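Local coordinates for protein ferredoxin-NADP reductase (Neisseria gonorrhoeae MIA_2011_03-10, PDB 5TR9) that binds FAD and, as a ferredoxin-NADP+ reductase, probably transfers electrons between NADP(H) and ferredoxin, at residues F17-I22 against G99-L104. Numbering follows the deposited sequence.
Sequences FTEEKI and GDTILL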
ATOM      1  N   PHE A  17      23.264   4.332  -5.484  1.00 21.38           N
ATOM      2  CA  PHE A  17      22.367   3.320  -6.017  1.00 17.64           C
ATOM      3  C   PHE A  17      23.187   2.138  -6.519  1.00 20.78           C
ATOM      4  O   PHE A  17      24.407   2.222  -6.665  1.00 21.97           O
ATOM      5  CB  PHE A  17      21.515   3.884  -7.158  1.00 17.50           C
ATOM      6  CG  PHE A  17      22.326   4.408  -8.321  1.00 20.53           C
ATOM      7  CD1 PHE A  17      22.722   3.565  -9.345  1.00 19.07           C
ATOM      8  CD2 PHE A  17      22.691   5.741  -8.382  1.00 21.01           C
ATOM      9  CE1 PHE A  17      23.462   4.044 -10.419  1.00 22.98           C
ATOM     10  CE2 PHE A  17      23.428   6.226  -9.447  1.00 23.24           C
ATOM     11  CZ  PHE A  17      23.811   5.376 -10.469  1.00 23.32           C
ATOM     12  N   THR A  18      22.496   1.037  -6.806  1.00 19.68           N
ATOM     13  CA  THR A  18      23.087  -0.105  -7.487  1.00 16.75           C
ATOM     14  C   THR A  18      22.326  -0.393  -8.778  1.00 16.02           C
ATOM     15  O   THR A  18      21.158  -0.014  -8.943  1.00 19.20           O
ATOM     16  CB  THR A  18      23.085  -1.362  -6.610  1.00 18.27           C
ATOM     17  OG1 THR A  18      21.732  -1.724  -6.290  1.00 21.20           O
ATOM     18  CG2 THR A  18      23.863  -1.116  -5.330  1.00 22.81           C
ATOM     19  N   GLU A  19      23.020  -1.053  -9.701  1.00 19.53           N
ATOM     20  CA  GLU A  19      22.421  -1.520 -10.945  1.00 17.03           C
ATOM     21  C   GLU A  19      21.835  -2.906 -10.699  1.00 18.85           C
ATOM     22  O   GLU A  19      22.569  -3.846 -10.367  1.00 21.81           O
ATOM     23  CB  GLU A  19      23.457  -1.559 -12.066  1.00 18.90           C
ATOM     24  CG  GLU A  19      24.013  -0.195 -12.458  1.00 21.37           C
ATOM     25  CD  GLU A  19      24.957  -0.260 -13.651  1.00 29.97           C
ATOM     26  OE1 GLU A  19      25.294  -1.376 -14.100  1.00 34.87           O
ATOM     27  OE2 GLU A  19      25.362   0.809 -14.145  1.00 30.68           O
ATOM     28  N   GLU A  20      20.524  -3.023 -10.840  1.00 16.85           N
ATOM     29  CA  GLU A  20      19.824  -4.288 -10.693  1.00 15.82           C
ATOM     30  C   GLU A  20      19.233  -4.707 -12.038  1.00 17.64           C
ATOM     31  O   GLU A  20      19.396  -4.029 -13.057  1.00 18.99           O
ATOM     32  CB  GLU A  20      18.751  -4.171  -9.608  1.00 15.68           C
ATOM     33  CG  GLU A  20      19.315  -3.763  -8.240  1.00 18.52           C
ATOM     34  CD  GLU A  20      20.417  -4.689  -7.747  1.00 21.54           C
ATOM     35  OE1 GLU A  20      20.336  -5.913  -7.996  1.00 18.89           O
ATOM     36  OE2 GLU A  20      21.375  -4.190  -7.111  1.00 21.97           O
ATOM     37  N   LYS A  21      18.550  -5.851 -12.045  1.00 17.26           N
ATOM     38  CA  LYS A  21      17.957  -6.398 -13.261  1.00 16.40           C
ATOM     39  C   LYS A  21      16.458  -6.579 -13.078  1.00 14.64           C
ATOM     40  O   LYS A  21      16.004  -7.011 -12.014  1.00 15.77           O
ATOM     41  CB  LYS A  21      18.574  -7.759 -13.617  1.00 16.37           C
ATOM     42  CG  LYS A  21      20.062  -7.731 -13.935  1.00 25.26           C
ATOM     43  CD  LYS A  21      20.297  -7.369 -15.376  1.00 34.81           C
ATOM     44  CE  LYS A  21      21.724  -7.710 -15.803  1.00 41.21           C
ATOM     45  NZ  LYS A  21      22.733  -6.974 -14.989  1.00 47.54           N
ATOM     46  N   ILE A  22      15.692  -6.263 -14.127  1.00 12.65           N
ATOM     47  CA  ILE A  22      14.288  -6.667 -14.172  1.00 13.82           C
ATOM     48  C   ILE A  22      14.230  -8.183 -14.282  1.00 13.33           C
ATOM     49  O   ILE A  22      14.849  -8.774 -15.172  1.00 15.28           O
ATOM     50  CB  ILE A  22      13.561  -6.015 -15.360  1.00 15.07           C
ATOM     51  CG1 ILE A  22      13.600  -4.485 -15.287  1.00 17.73           C
ATOM     52  CG2 ILE A  22      12.121  -6.551 -15.470  1.00 18.17           C
ATOM     53  CD1 ILE A  22      12.906  -3.912 -14.081  1.00 23.19           C
ATOM     54  N   GLY A  99      15.910  -8.838 -17.829  1.00 15.72           N
ATOM     55  CA  GLY A  99      17.300  -8.639 -18.174  1.00 15.77           C
ATOM     56  C   GLY A  99      17.689  -7.185 -18.346  1.00 16.72           C
ATOM     57  O   GLY A  99      18.890  -6.877 -18.374  1.00 19.60           O
ATOM     58  N   ASP A 100      16.709  -6.293 -18.473  1.00 15.85           N
ATOM     59  CA  ASP A 100      16.981  -4.864 -18.538  1.00 16.53           C
ATOM     60  C   ASP A 100      17.511  -4.354 -17.200  1.00 16.39           C
ATOM     61  O   ASP A 100      17.173  -4.873 -16.125  1.00 17.33           O
ATOM     62  CB  ASP A 100      15.713  -4.088 -18.902  1.00 15.10           C
ATOM     63  CG  ASP A 100      15.281  -4.278 -20.353  1.00 19.68           C
ATOM     64  OD1 ASP A 100      16.047  -4.853 -21.163  1.00 19.45           O
ATOM     65  OD2 ASP A 100      14.157  -3.826 -20.682  1.00 20.86           O
ATOM     66  N   THR A 101      18.338  -3.312 -17.274  1.00 17.79           N
ATOM     67  CA  THR A 101      18.907  -2.687 -16.086  1.00 17.61           C
ATOM     68  C   THR A 101      17.915  -1.707 -15.476  1.00 17.79           C
ATOM     69  O   THR A 101      17.325  -0.884 -16.183  1.00 19.24           O
ATOM     70  CB  THR A 101      20.201  -1.952 -16.439  1.00 18.83           C
ATOM     71  OG1 THR A 101      21.214  -2.899 -16.800  1.00 21.85           O
ATOM     72  CG2 THR A 101      20.692  -1.119 -15.257  1.00 20.13           C
ATOM     73  N   ILE A 102      17.750  -1.789 -14.158  1.00 14.68           N
ATOM     74  CA  ILE A 102      16.995  -0.810 -13.392  1.00 13.38           C
ATOM     75  C   ILE A 102      17.850  -0.437 -12.190  1.00 15.90           C
ATOM     76  O   ILE A 102      18.617  -1.259 -11.677  1.00 17.53           O
ATOM     77  CB  ILE A 102      15.600  -1.352 -12.983  1.00 14.58           C
ATOM     78  CG1 ILE A 102      14.736  -0.250 -12.347  1.00 15.02           C
ATOM     79  CG2 ILE A 102      15.722  -2.558 -12.030  1.00 16.05           C
ATOM     80  CD1 ILE A 102      13.248  -0.613 -12.271  1.00 13.43           C
ATOM     81  N   LEU A 103      17.759   0.824 -11.776  1.00 14.40           N
ATOM     82  CA  LEU A 103      18.596   1.355 -10.706  1.00 15.90           C
ATOM     83  C   LEU A 103      17.814   1.357  -9.400  1.00 14.28           C
ATOM     84  O   LEU A 103      16.637   1.726  -9.378  1.00 13.94           O
ATOM     85  CB  LEU A 103      19.061   2.775 -11.031  1.00 16.59           C
ATOM     86  CG  LEU A 103      19.659   2.983 -12.425  1.00 15.54           C
ATOM     87  CD1 LEU A 103      20.151   4.409 -12.552  1.00 20.27           C
ATOM     88  CD2 LEU A 103      20.777   1.997 -12.668  1.00 18.54           C
ATOM     89  N   LEU A 104      18.475   0.941  -8.315  1.00 16.07           N
ATOM     90  CA  LEU A 104      17.857   0.843  -6.993  1.00 13.48           C
ATOM     91  C   LEU A 104      18.629   1.726  -6.022  1.00 12.95           C
ATOM     92  O   LEU A 104      19.782   1.435  -5.698  1.00 16.62           O
ATOM     93  CB  LEU A 104      17.843  -0.610  -6.512  1.00 13.99           C
ATOM     94  CG  LEU A 104      17.328  -0.874  -5.094  1.00 13.06           C
ATOM     95  CD1 LEU A 104      15.856  -0.507  -4.967  1.00 15.28           C
ATOM     96  CD2 LEU A 104      17.570  -2.332  -4.744  1.00 16.72           C
TER
HETATM   97  O   HOH W   1      20.744  -0.710  -3.912  1.00 21.10           O
HETATM   98  O   HOH W   2      22.131  -4.280 -14.253  1.00 30.55           O
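Glu20 and Ile102 form an antiparallel hydrogen-bonded pair. Glu20 N donates to Ile102 O at 2.7 Å, nearly in line with the C=O bond. Ile102 N returns a bond to Glu20 O from above the carbonyl plane. Thr18 and Leu104 exchange two backbone bonds; Ile22 N donates to Asp100 O and Ile22 O accepts from Gly99 N.

The buried side chain of Glu20 crosses that of Leu104 at a slant. Its CB lies 3.6 Å from Ile102 O. CG, anti to the carbonyl carbon (chi1 -58°), packs 3.9 Å from Leu104 CB. The chain bends at chi2 (-55°). At the tip, OE2 accepts a 2.6 Å hydrogen bond from Thr18 OG1 on its anti lone pair, while OE1 is hydrogen-bonded to Ser38 OG. A water bridges Thr18 OG1 and Leu104 O. Ile22 CD1 meets Ile102 CG2 at 3.7 Å, the side chains crossing at about a right angle.

On the face of Glu19 and Leu103, Leu103 CD1 sits over one face of the Phe17 ring, 4.0 Å from CE1. A second water links Lys21 NZ, Glu20 O and Thr101 OG1. This pairing joins strands 17-27 and 101-105 in the six-stranded antiparallel barrel of the FR-type FAD-binding domain.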